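Local coordinates for protein octenoyl-CoA reductase/carboxylase (Streptomyces sp., PDB 4A0S) that catalyses the NADPH-dependent reductive carboxylation of 2-octenoyl-CoA, supplying an unusual extender unit for cinnabaramide polyketide biosynthesis, at residues A42-R47 with S81-P86; L28-E33 with H111-D116. One frame throughout, in Å; residues are numbered along the deposited sequence.

Contact 1 of 2, residues A42-R47 with S81-P86; sequences ADKDVR and SAMFEP. With CO8 (octanoyl-coenzyme A), chain E.
A82 meets V46 methyl to side chain near the end of helix 76-82, where the chain leaves the helix through a Schellman motif on its way to the coenzyme A pocket. The pair A82 CB to V46 CB, at 3.5 Å, is closer than usual van der Waals contact, and V46 CG1 touches the same methyl. D45 is the N-cap of the short, weakly bonded helix that follows: OD1 accepts from R47 N, while R47 NE and NH2 grip the carboxylate side-on. At M83, CG packs 3.4 Å from K44 O, a carbonyl that accepts a hydrogen bond from Q401 of helix 393-401. M83 O accepts from a water at 2.7 Å, and that water accepts from K44 NZ at 3.0 Å. F84 turns the chain with a positive phi of 55°, its N bonded to S81 O at 2.9 Å. E85 then carries the charge: K44 CG is anti to its own carbonyl carbon (chi1 -53°) and the chain runs extended from there, crossing E85 at about a right angle, until NZ reaches OE2 at 2.7 Å. The ammonium uses the anti lone pair of OE2, on the side away from OE1. An alanine in place of K44 would probably leave E85 OE2 without its charged mate and the water without the NZ donor that helps hold it at M83 O. Beyond E85, the peptide bond to P86 is cis, and its ring lies against the pantetheine arm of the bound octanoyl-CoA, with P86 CD 3.4 Å from C5P of the ligand.

Contact 2 of 2, residues L28-E33 with H111-D116; sequences LHLRAE and HVLGSD
L30 lays its isobutyl end across that of L113, the two side chains crossing at about a right angle with L30 CD1 3.8 Å from L113 CD2. L113 CG is anti to its own carbonyl carbon (chi1 -52°), and farther out CD2 sits 3.5 Å above the plane of the H111 ring, over its centre, a CH-pi contact. This packing rests on an antiparallel ladder that pairs strand 110-112, within the sequence range of the alcohol dehydrogenase GroES-like domain, with strand 24-31 of a small antiparallel sheet. L30 and H111 form a hydrogen-bonded pair, for which H111 N to L30 O measures 2.7 Å; the return bond from L30 N to H111 O is less certain, because that oxygen is modelled too close to H29. One step along, H29 and V112 make the non-hydrogen-bonded pair on the other face of the sheet, CB of H29 lying 4.2 Å from CG2 of V112. L28 O then takes the N-H of L113 at 3.2 Å, with an N-H...O angle of 155°, and receives in addition a CA-H...O contact from V112 CA at 3.5 Å. The pairing thus carries on past the last strand residue, V112, to L113. Outside the ladder, V112 N donates to N169 OD1, and the H29 ring turns its ND1 to A27 O. The H111 ring is gripped at both nitrogens, ND1 by T89 OG1 and NE2 by T168 O, which fixes its rotation. Since NE2 faces a carbonyl oxygen, it probably carries a proton, and the buried imidazole can meet its polar needs at its nitrogens while one face packs against hydrocarbon.

From the N terminus, strand 24-31 comes first and supplies residues 28-31 of contact 2; the chain then passes through 42-47 into helix 46-49, returns to the sheet with strands 51-52 and 54-56, and runs on through strand 64-73 and helix 76-82 before 81-86 closes contact 1. Helix 89-97 follows, and contact 2 closes only at 111-116, so contact 1 is nested inside its loop. Their centres lie 12 Å apart, and they touch directly: L30 CD2 packs on A82 CA at 3.6 Å and L113 CD1 on S81 CB at 3.7 Å. The C-terminal end of helix 76-82 is therefore shared ground, joining the antiparallel sheet to 42-47 and, through P86, to the octanoyl-CoA pocket.

Contact 1 of 2, residues A42-R47 with S81-P86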
ATOM      1  N   ALA A  42     -11.766 -43.986   1.138  1.00 40.35           N
ATOM      2  CA  ALA A  42     -11.449 -43.150   2.305  1.00 39.80           C
ATOM      3  C   ALA A  42     -10.021 -42.628   2.290  1.00 38.45           C
ATOM      4  O   ALA A  42      -9.799 -41.420   2.212  1.00 37.98           O
ATOM      5  CB  ALA A  42     -11.712 -43.918   3.593  1.00 41.10           C
ATOM      6  N   ASP A  43      -9.066 -43.546   2.378  1.00 37.95           N
ATOM      7  CA  ASP A  43      -7.657 -43.210   2.277  1.00 36.70           C
ATOM      8  C   ASP A  43      -7.206 -43.446   0.843  1.00 35.64           C
ATOM      9  O   ASP A  43      -6.953 -44.578   0.448  1.00 36.44           O
ATOM     10  CB  ASP A  43      -6.837 -44.047   3.265  1.00 37.10           C
ATOM     11  CG  ASP A  43      -5.333 -43.953   3.028  1.00 36.78           C
ATOM     12  OD1 ASP A  43      -4.861 -42.980   2.397  1.00 35.16           O
ATOM     13  OD2 ASP A  43      -4.623 -44.867   3.485  1.00 35.23           O
ATOM     14  N   LYS A  44      -7.115 -42.362   0.079  1.00 33.97           N
ATOM     15  CA  LYS A  44      -6.779 -42.419  -1.345  1.00 32.82           C
ATOM     16  C   LYS A  44      -5.275 -42.495  -1.540  1.00 31.47           C
ATOM     17  O   LYS A  44      -4.612 -41.509  -1.891  1.00 30.82           O
ATOM     18  CB  LYS A  44      -7.374 -41.219  -2.071  1.00 32.33           C
ATOM     19  CG  LYS A  44      -8.862 -41.069  -1.807  1.00 33.43           C
ATOM     20  CD  LYS A  44      -9.454 -39.867  -2.489  1.00 33.75           C
ATOM     21  CE  LYS A  44     -10.959 -39.821  -2.247  1.00 35.46           C
ATOM     22  NZ  LYS A  44     -11.583 -38.826  -3.161  1.00 36.52           N
ATOM     23  N   ASP A  45      -4.754 -43.687  -1.284  1.00 30.99           N
ATOM     24  CA  ASP A  45      -3.330 -43.960  -1.283  1.00 29.89           C
ATOM     25  C   ASP A  45      -2.689 -43.519  -2.589  1.00 29.04           C
ATOM     26  O   ASP A  45      -2.864 -44.180  -3.630  1.00 28.83           O
ATOM     27  CB  ASP A  45      -3.111 -45.466  -1.059  1.00 30.58           C
ATOM     28  CG  ASP A  45      -1.650 -45.832  -0.846  1.00 29.84           C
ATOM     29  OD1 ASP A  45      -0.775 -44.992  -1.116  1.00 26.85           O
ATOM     30  OD2 ASP A  45      -1.377 -46.983  -0.420  1.00 29.62           O
ATOM     31  N   VAL A  46      -1.939 -42.414  -2.532  1.00 27.65           N
ATOM     32  CA  VAL A  46      -1.308 -41.863  -3.743  1.00 26.56           C
ATOM     33  C   VAL A  46      -0.483 -42.910  -4.459  1.00 26.76           C
ATOM     34  O   VAL A  46      -0.228 -42.789  -5.651  1.00 26.22           O
ATOM     35  CB  VAL A  46      -0.373 -40.682  -3.459  1.00 25.39           C
ATOM     36  CG1 VAL A  46      -1.138 -39.553  -2.838  1.00 25.27           C
ATOM     37  CG2 VAL A  46       0.857 -41.135  -2.625  1.00 24.76           C
ATOM     38  N   ARG A  47      -0.049 -43.938  -3.732  1.00 27.12           N
ATOM     39  CA  ARG A  47       0.823 -44.929  -4.345  1.00 27.40           C
ATOM     40  C   ARG A  47       0.028 -45.818  -5.281  1.00 28.12           C
ATOM     41  O   ARG A  47       0.601 -46.535  -6.089  1.00 28.36           O
ATOM     42  CB  ARG A  47       1.518 -45.770  -3.286  1.00 27.73           C
ATOM     43  CG  ARG A  47       2.418 -44.958  -2.380  1.00 27.58           C
ATOM     44  CD  ARG A  47       2.863 -45.785  -1.190  1.00 28.25           C
ATOM     45  NE  ARG A  47       1.709 -46.194  -0.401  1.00 29.34           N
ATOM     46  CZ  ARG A  47       1.781 -46.923   0.710  1.00 30.94           C
ATOM     47  NH1 ARG A  47       2.955 -47.310   1.188  1.00 29.73           N
ATOM     48  NH2 ARG A  47       0.675 -47.238   1.359  1.00 31.14           N
ATOM     49  N   SER A  81      -2.938 -34.089  -6.400  1.00 20.53           N
ATOM     50  CA  SER A  81      -2.927 -34.659  -7.758  1.00 20.92           C
ATOM     51  C   SER A  81      -3.158 -36.148  -7.763  1.00 21.44           C
ATOM     52  O   SER A  81      -4.017 -36.652  -8.482  1.00 22.08           O
ATOM     53  CB  SER A  81      -1.570 -34.467  -8.436  1.00 19.95           C
ATOM     54  OG  SER A  81      -1.306 -33.123  -8.680  1.00 21.86           O
ATOM     55  N   ALA A  82      -2.325 -36.854  -7.007  1.00 21.28           N
ATOM     56  CA  ALA A  82      -2.352 -38.307  -6.980  1.00 22.12           C
ATOM     57  C   ALA A  82      -3.624 -38.850  -6.339  1.00 23.15           C
ATOM     58  O   ALA A  82      -3.964 -40.019  -6.510  1.00 24.14           O
ATOM     59  CB  ALA A  82      -1.138 -38.830  -6.279  1.00 21.68           C
ATOM     60  N   MET A  83      -4.309 -38.003  -5.578  1.00 23.70           N
ATOM     61  CA  MET A  83      -5.620 -38.330  -5.027  1.00 24.95           C
ATOM     62  C   MET A  83      -6.769 -37.922  -5.949  1.00 25.27           C
ATOM     63  O   MET A  83      -7.936 -38.203  -5.646  1.00 26.25           O
ATOM     64  CB  MET A  83      -5.813 -37.621  -3.689  1.00 25.32           C
ATOM     65  CG  MET A  83      -4.960 -38.145  -2.569  1.00 25.66           C
ATOM     66  SD  MET A  83      -5.086 -37.103  -1.106  1.00 29.76           S
ATOM     67  CE  MET A  83      -6.811 -37.152  -0.724  1.00 29.48           C
ATOM     68  N   PHE A  84      -6.439 -37.247  -7.053  1.00 24.65           N
ATOM     69  CA  PHE A  84      -7.434 -36.615  -7.943  1.00 25.00           C
ATOM     70  C   PHE A  84      -8.369 -35.633  -7.210  1.00 25.52           C
ATOM     71  O   PHE A  84      -9.514 -35.399  -7.615  1.00 26.42           O
ATOM     72  CB  PHE A  84      -8.188 -37.665  -8.777  1.00 25.61           C
ATOM     73  CG  PHE A  84      -7.276 -38.654  -9.468  1.00 25.42           C
ATOM     74  CD1 PHE A  84      -6.604 -38.311 -10.640  1.00 24.52           C
ATOM     75  CD2 PHE A  84      -7.081 -39.935  -8.940  1.00 25.97           C
ATOM     76  CE1 PHE A  84      -5.748 -39.226 -11.279  1.00 24.21           C
ATOM     77  CE2 PHE A  84      -6.228 -40.852  -9.570  1.00 25.04           C
ATOM     78  CZ  PHE A  84      -5.567 -40.495 -10.743  1.00 24.30           C
ATOM     79  N   GLU A  85      -7.842 -35.034  -6.145  1.00 25.62           N
ATOM     80  CA  GLU A  85      -8.570 -34.056  -5.343  1.00 26.19           C
ATOM     81  C   GLU A  85      -8.029 -32.622  -5.459  1.00 25.30           C
ATOM     82  O   GLU A  85      -6.841 -32.420  -5.707  1.00 24.17           O
ATOM     83  CB  GLU A  85      -8.576 -34.484  -3.888  1.00 27.17           C
ATOM     84  CG  GLU A  85      -9.427 -35.694  -3.633  1.00 29.94           C
ATOM     85  CD  GLU A  85      -9.670 -35.903  -2.164  1.00 34.24           C
ATOM     86  OE1 GLU A  85      -9.091 -35.147  -1.357  1.00 35.60           O
ATOM     87  OE2 GLU A  85     -10.447 -36.812  -1.814  1.00 36.92           O
ATOM     88  N   PRO A  86      -8.916 -31.624  -5.307  1.00 25.60           N
ATOM     89  CA  PRO A  86     -10.357 -31.819  -5.193  1.00 26.68           C
ATOM     90  C   PRO A  86     -10.959 -32.144  -6.552  1.00 26.65           C
ATOM     91  O   PRO A  86     -12.085 -32.615  -6.637  1.00 27.83           O
ATOM     92  CB  PRO A  86     -10.850 -30.455  -4.716  1.00 26.82           C
ATOM     93  CG  PRO A  86      -9.889 -29.510  -5.318  1.00 26.09           C
ATOM     94  CD  PRO A  86      -8.558 -30.198  -5.203  1.00 25.03           C
TER
HETATM   95  N1A CO8 E1446     -13.722 -35.427 -12.449  1.00 37.18           N
HETATM   96  C2A CO8 E1446     -13.614 -34.696 -13.559  1.00 37.68           C
HETATM   97  N3A CO8 E1446     -13.917 -33.402 -13.564  1.00 37.23           N
HETATM   98  C4A CO8 E1446     -14.339 -32.811 -12.424  1.00 37.02           C
HETATM   99  C5A CO8 E1446     -14.462 -33.535 -11.245  1.00 36.86           C
HETATM  100  C6A CO8 E1446     -14.139 -34.889 -11.277  1.00 37.56           C
HETATM  101  N6A CO8 E1446     -14.232 -35.627 -10.166  1.00 36.85           N
HETATM  102  N7A CO8 E1446     -14.887 -32.705 -10.292  1.00 36.58           N
HETATM  103  C8A CO8 E1446     -15.033 -31.500 -10.849  1.00 36.56           C
HETATM  104  N9A CO8 E1446     -14.701 -31.566 -12.148  1.00 36.67           N
HETATM  105  C1B CO8 E1446     -14.709 -30.480 -13.165  1.00 35.04           C
HETATM  106  C2B CO8 E1446     -16.136 -30.161 -13.624  1.00 35.72           C
HETATM  107  O2B CO8 E1446     -16.148 -29.891 -15.044  1.00 34.78           O
HETATM  108  C3B CO8 E1446     -16.428 -28.895 -12.822  1.00 36.12           C
HETATM  109  O3B CO8 E1446     -17.404 -28.099 -13.477  1.00 37.88           O
HETATM  110  P3B CO8 E1446     -18.900 -28.174 -12.863  1.00 40.91           P
HETATM  111  O7A CO8 E1446     -19.885 -28.522 -14.114  1.00 41.58           O
HETATM  112  O8A CO8 E1446     -19.051 -29.519 -11.927  1.00 40.06           O
HETATM  113  O9A CO8 E1446     -19.256 -26.953 -12.112  1.00 40.39           O
HETATM  114  C4B CO8 E1446     -15.079 -28.186 -12.786  1.00 34.18           C
HETATM  115  O4B CO8 E1446     -14.131 -29.250 -12.622  1.00 34.78           O
HETATM  116  C5B CO8 E1446     -14.904 -27.344 -11.516  1.00 32.21           C
HETATM  117  O5B CO8 E1446     -13.564 -26.811 -11.477  1.00 29.83           O
HETATM  118  P1A CO8 E1446     -13.149 -25.585 -12.485  1.00 27.22           P
HETATM  119  O1A CO8 E1446     -11.563 -25.242 -12.146  1.00 29.32           O
HETATM  120  O2A CO8 E1446     -13.284 -25.904 -13.941  1.00 27.39           O
HETATM  121  O3A CO8 E1446     -14.169 -24.344 -12.128  1.00 26.23           O
HETATM  122  P2A CO8 E1446     -13.983 -23.132 -11.037  1.00 24.16           P
HETATM  123  O4A CO8 E1446     -15.424 -22.865 -10.402  1.00 25.52           O
HETATM  124  O5A CO8 E1446     -13.375 -21.883 -11.602  1.00 24.15           O
HETATM  125  O6A CO8 E1446     -13.089 -23.738  -9.811  1.00 24.75           O
HETATM  126  CBP CO8 E1446     -11.292 -23.782  -8.133  1.00 20.75           C
HETATM  127  CCP CO8 E1446     -12.075 -22.941  -9.169  1.00 22.49           C
HETATM  128  CDP CO8 E1446     -12.261 -24.037  -6.966  1.00 17.06           C
HETATM  129  CEP CO8 E1446     -10.131 -22.924  -7.628  1.00 19.72           C
HETATM  130  CAP CO8 E1446     -10.791 -25.110  -8.795  1.00 20.73           C
HETATM  131  OAP CO8 E1446     -10.082 -24.897 -10.058  1.00 23.80           O
HETATM  132  C9P CO8 E1446      -9.959 -26.021  -7.850  1.00 21.53           C
HETATM  133  O9P CO8 E1446     -10.539 -26.664  -6.967  1.00 20.79           O
HETATM  134  N8P CO8 E1446      -8.627 -26.086  -8.079  1.00 22.54           N
HETATM  135  C7P CO8 E1446      -7.724 -26.989  -7.306  1.00 24.24           C
HETATM  136  C6P CO8 E1446      -6.889 -26.297  -6.193  1.00 28.55           C
HETATM  137  C5P CO8 E1446      -6.874 -27.210  -4.943  1.00 29.28           C
HETATM  138  O5P CO8 E1446      -7.926 -27.475  -4.368  1.00 32.30           O
HETATM  139  N4P CO8 E1446      -5.760 -27.835  -4.566  1.00 30.23           N
HETATM  140  C3P CO8 E1446      -4.370 -27.601  -4.941  1.00 27.46           C
HETATM  141  C2P CO8 E1446      -3.796 -27.056  -3.625  1.00 25.73           C
HETATM  142  S1P CO8 E1446      -3.073 -25.386  -3.834  1.00 19.43           S
HETATM  143  C1' CO8 E1446      -1.406 -25.845  -3.855  1.00 20.58           C
HETATM  144  O1' CO8 E1446      -0.975 -26.859  -3.276  1.00 23.01           O
HETATM  145  C2' CO8 E1446      -0.611 -24.998  -4.596  1.00 17.30           C
HETATM  146  C3' CO8 E1446       0.748 -25.166  -4.732  1.00 14.75           C
HETATM  147  C4' CO8 E1446       1.479 -24.230  -5.475  1.00 12.30           C
HETATM  148  C5' CO8 E1446       0.669 -23.325  -6.389  1.00  8.34           C
HETATM  149  C6' CO8 E1446       1.722 -22.531  -7.195  1.00  3.78           C
HETATM  150  C7' CO8 E1446       1.040 -21.424  -7.949  1.00  2.00           C
HETATM  151  C8' CO8 E1446       2.090 -20.752  -8.839  1.00  2.00           C
HETATM  152  O   HOH W   1     -10.542 -38.750  -5.943  1.00  2.00           O

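Contact 2 of 2, residues L28-E33 with H111-D116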
ATOM      1  N   LEU A  28       7.372 -39.487 -12.876  1.00 17.50           N
ATOM      2  CA  LEU A  28       6.312 -39.767 -11.942  1.00 18.04           C
ATOM      3  C   LEU A  28       5.094 -39.114 -12.540  1.00 17.96           C
ATOM      4  O   LEU A  28       5.093 -37.909 -12.785  1.00 17.24           O
ATOM      5  CB  LEU A  28       6.607 -39.156 -10.573  1.00 17.58           C
ATOM      6  CG  LEU A  28       5.660 -39.624  -9.466  1.00 18.72           C
ATOM      7  CD1 LEU A  28       5.920 -41.101  -9.080  1.00 19.05           C
ATOM      8  CD2 LEU A  28       5.781 -38.699  -8.277  1.00 18.39           C
ATOM      9  N   HIS A  29       4.064 -39.912 -12.804  1.00 18.76           N
ATOM     10  CA  HIS A  29       2.884 -39.364 -13.447  1.00 18.79           C
ATOM     11  C   HIS A  29       1.621 -40.068 -13.040  1.00 20.19           C
ATOM     12  O   HIS A  29       1.643 -41.142 -12.417  1.00 20.87           O
ATOM     13  CB  HIS A  29       3.031 -39.427 -14.967  1.00 18.75           C
ATOM     14  CG  HIS A  29       3.097 -40.820 -15.504  1.00 20.42           C
ATOM     15  ND1 HIS A  29       4.255 -41.569 -15.476  1.00 19.07           N
ATOM     16  CD2 HIS A  29       2.151 -41.600 -16.080  1.00 21.76           C
ATOM     17  CE1 HIS A  29       4.015 -42.754 -16.012  1.00 22.17           C
ATOM     18  NE2 HIS A  29       2.749 -42.797 -16.391  1.00 21.49           N
ATOM     19  N   LEU A  30       0.517 -39.438 -13.408  1.00 20.57           N
ATOM     20  CA  LEU A  30      -0.788 -40.039 -13.269  1.00 22.15           C
ATOM     21  C   LEU A  30      -1.301 -40.363 -14.652  1.00 23.43           C
ATOM     22  O   LEU A  30      -0.800 -39.835 -15.663  1.00 22.69           O
ATOM     23  CB  LEU A  30      -1.728 -39.078 -12.564  1.00 21.66           C
ATOM     24  CG  LEU A  30      -1.241 -38.591 -11.197  1.00 20.82           C
ATOM     25  CD1 LEU A  30      -2.089 -37.410 -10.815  1.00 19.71           C
ATOM     26  CD2 LEU A  30      -1.306 -39.696 -10.154  1.00 21.36           C
ATOM     27  N   ARG A  31      -2.311 -41.224 -14.684  1.00 25.66           N
ATOM     28  CA  ARG A  31      -2.924 -41.671 -15.908  1.00 27.62           C
ATOM     29  C   ARG A  31      -4.368 -41.201 -15.902  1.00 28.33           C
ATOM     30  O   ARG A  31      -5.070 -41.360 -14.908  1.00 28.43           O
ATOM     31  CB  ARG A  31      -2.860 -43.199 -15.993  1.00 30.07           C
ATOM     32  CG  ARG A  31      -1.440 -43.769 -16.082  1.00 32.60           C
ATOM     33  CD  ARG A  31      -0.809 -43.539 -17.454  1.00 37.19           C
ATOM     34  NE  ARG A  31      -1.538 -44.246 -18.513  1.00 43.39           N
ATOM     35  CZ  ARG A  31      -1.684 -43.800 -19.761  1.00 44.69           C
ATOM     36  NH1 ARG A  31      -1.152 -42.641 -20.127  1.00 43.70           N
ATOM     37  NH2 ARG A  31      -2.371 -44.516 -20.645  1.00 47.68           N
ATOM     38  N   ALA A  32      -4.802 -40.597 -17.006  1.00 27.43           N
ATOM     39  CA  ALA A  32      -6.160 -40.067 -17.119  1.00 28.03           C
ATOM     40  C   ALA A  32      -7.218 -41.119 -16.815  1.00 29.39           C
ATOM     41  O   ALA A  32      -8.252 -40.804 -16.215  1.00 29.75           O
ATOM     42  CB  ALA A  32      -6.389 -39.471 -18.504  1.00 28.01           C
ATOM     43  N   GLU A  33      -6.945 -42.351 -17.232  1.00 30.33           N
ATOM     44  CA  GLU A  33      -7.846 -43.483 -17.024  1.00 32.63           C
ATOM     45  C   GLU A  33      -8.115 -43.749 -15.550  1.00 32.83           C
ATOM     46  O   GLU A  33      -9.137 -44.344 -15.214  1.00 33.91           O
ATOM     47  CB  GLU A  33      -7.296 -44.741 -17.694  1.00 33.31           C
ATOM     48  CG  GLU A  33      -5.813 -45.024 -17.392  1.00 35.42           C
ATOM     49  CD  GLU A  33      -5.275 -46.251 -18.117  1.00 38.33           C
ATOM     50  OE1 GLU A  33      -5.954 -47.301 -18.110  1.00 39.48           O
ATOM     51  OE2 GLU A  33      -4.161 -46.169 -18.682  1.00 39.92           O
ATOM     52  N   HIS A 111      -0.052 -37.439 -16.739  1.00 20.40           N
ATOM     53  CA  HIS A 111       0.276 -36.162 -16.176  1.00 19.18           C
ATOM     54  C   HIS A 111       1.542 -36.274 -15.360  1.00 18.60           C
ATOM     55  O   HIS A 111       1.558 -36.939 -14.326  1.00 18.75           O
ATOM     56  CB  HIS A 111      -0.848 -35.642 -15.310  1.00 19.22           C
ATOM     57  CG  HIS A 111      -0.587 -34.274 -14.775  1.00 18.24           C
ATOM     58  ND1 HIS A 111      -1.402 -33.674 -13.844  1.00 17.85           N
ATOM     59  CD2 HIS A 111       0.397 -33.383 -15.053  1.00 16.84           C
ATOM     60  CE1 HIS A 111      -0.930 -32.469 -13.574  1.00 17.14           C
ATOM     61  NE2 HIS A 111       0.162 -32.272 -14.291  1.00 16.37           N
ATOM     62  N   VAL A 112       2.592 -35.612 -15.836  1.00 17.67           N
ATOM     63  CA  VAL A 112       3.851 -35.569 -15.114  1.00 16.84           C
ATOM     64  C   VAL A 112       3.807 -34.487 -14.045  1.00 16.37           C
ATOM     65  O   VAL A 112       3.765 -33.296 -14.336  1.00 15.90           O
ATOM     66  CB  VAL A 112       5.037 -35.376 -16.044  1.00 16.79           C
ATOM     67  CG1 VAL A 112       6.354 -35.439 -15.237  1.00 16.36           C
ATOM     68  CG2 VAL A 112       5.001 -36.444 -17.167  1.00 17.09           C
ATOM     69  N   LEU A 113       3.823 -34.948 -12.802  1.00 16.63           N
ATOM     70  CA  LEU A 113       3.669 -34.108 -11.613  1.00 16.40           C
ATOM     71  C   LEU A 113       4.983 -33.493 -11.196  1.00 15.99           C
ATOM     72  O   LEU A 113       6.010 -33.783 -11.785  1.00 15.91           O
ATOM     73  CB  LEU A 113       3.138 -34.958 -10.462  1.00 16.95           C
ATOM     74  CG  LEU A 113       1.882 -35.772 -10.763  1.00 17.73           C
ATOM     75  CD1 LEU A 113       1.427 -36.389  -9.473  1.00 18.11           C
ATOM     76  CD2 LEU A 113       0.749 -34.912 -11.380  1.00 18.16           C
ATOM     77  N   GLY A 114       4.948 -32.666 -10.150  1.00 15.63           N
ATOM     78  CA  GLY A 114       6.163 -32.087  -9.621  1.00 15.26           C
ATOM     79  C   GLY A 114       6.125 -30.616  -9.932  1.00 14.93           C
ATOM     80  O   GLY A 114       6.064 -30.215 -11.092  1.00 14.75           O
ATOM     81  N   SER A 115       6.163 -29.813  -8.883  1.00 14.95           N
ATOM     82  CA  SER A 115       5.890 -28.395  -9.014  1.00 14.76           C
ATOM     83  C   SER A 115       7.059 -27.531  -8.615  1.00 14.91           C
ATOM     84  O   SER A 115       7.010 -26.313  -8.743  1.00 15.32           O
ATOM     85  CB  SER A 115       4.660 -28.058  -8.198  1.00 14.72           C
ATOM     86  OG  SER A 115       3.600 -28.829  -8.718  1.00 14.96           O
ATOM     87  N   ASP A 116       8.127 -28.162  -8.166  1.00 15.15           N
ATOM     88  CA  ASP A 116       9.407 -27.462  -8.147  1.00 15.14           C
ATOM     89  C   ASP A 116      10.524 -28.420  -8.491  1.00 15.19           C
ATOM     90  O   ASP A 116      10.297 -29.628  -8.661  1.00 15.42           O
ATOM     91  CB  ASP A 116       9.643 -26.631  -6.852  1.00 15.38           C
ATOM     92  CG  ASP A 116       9.294 -27.365  -5.569  1.00 16.14           C
ATOM     93  OD1 ASP A 116       9.279 -28.611  -5.511  1.00 16.43           O
ATOM     94  OD2 ASP A 116       9.049 -26.666  -4.574  1.00 19.53           O
TER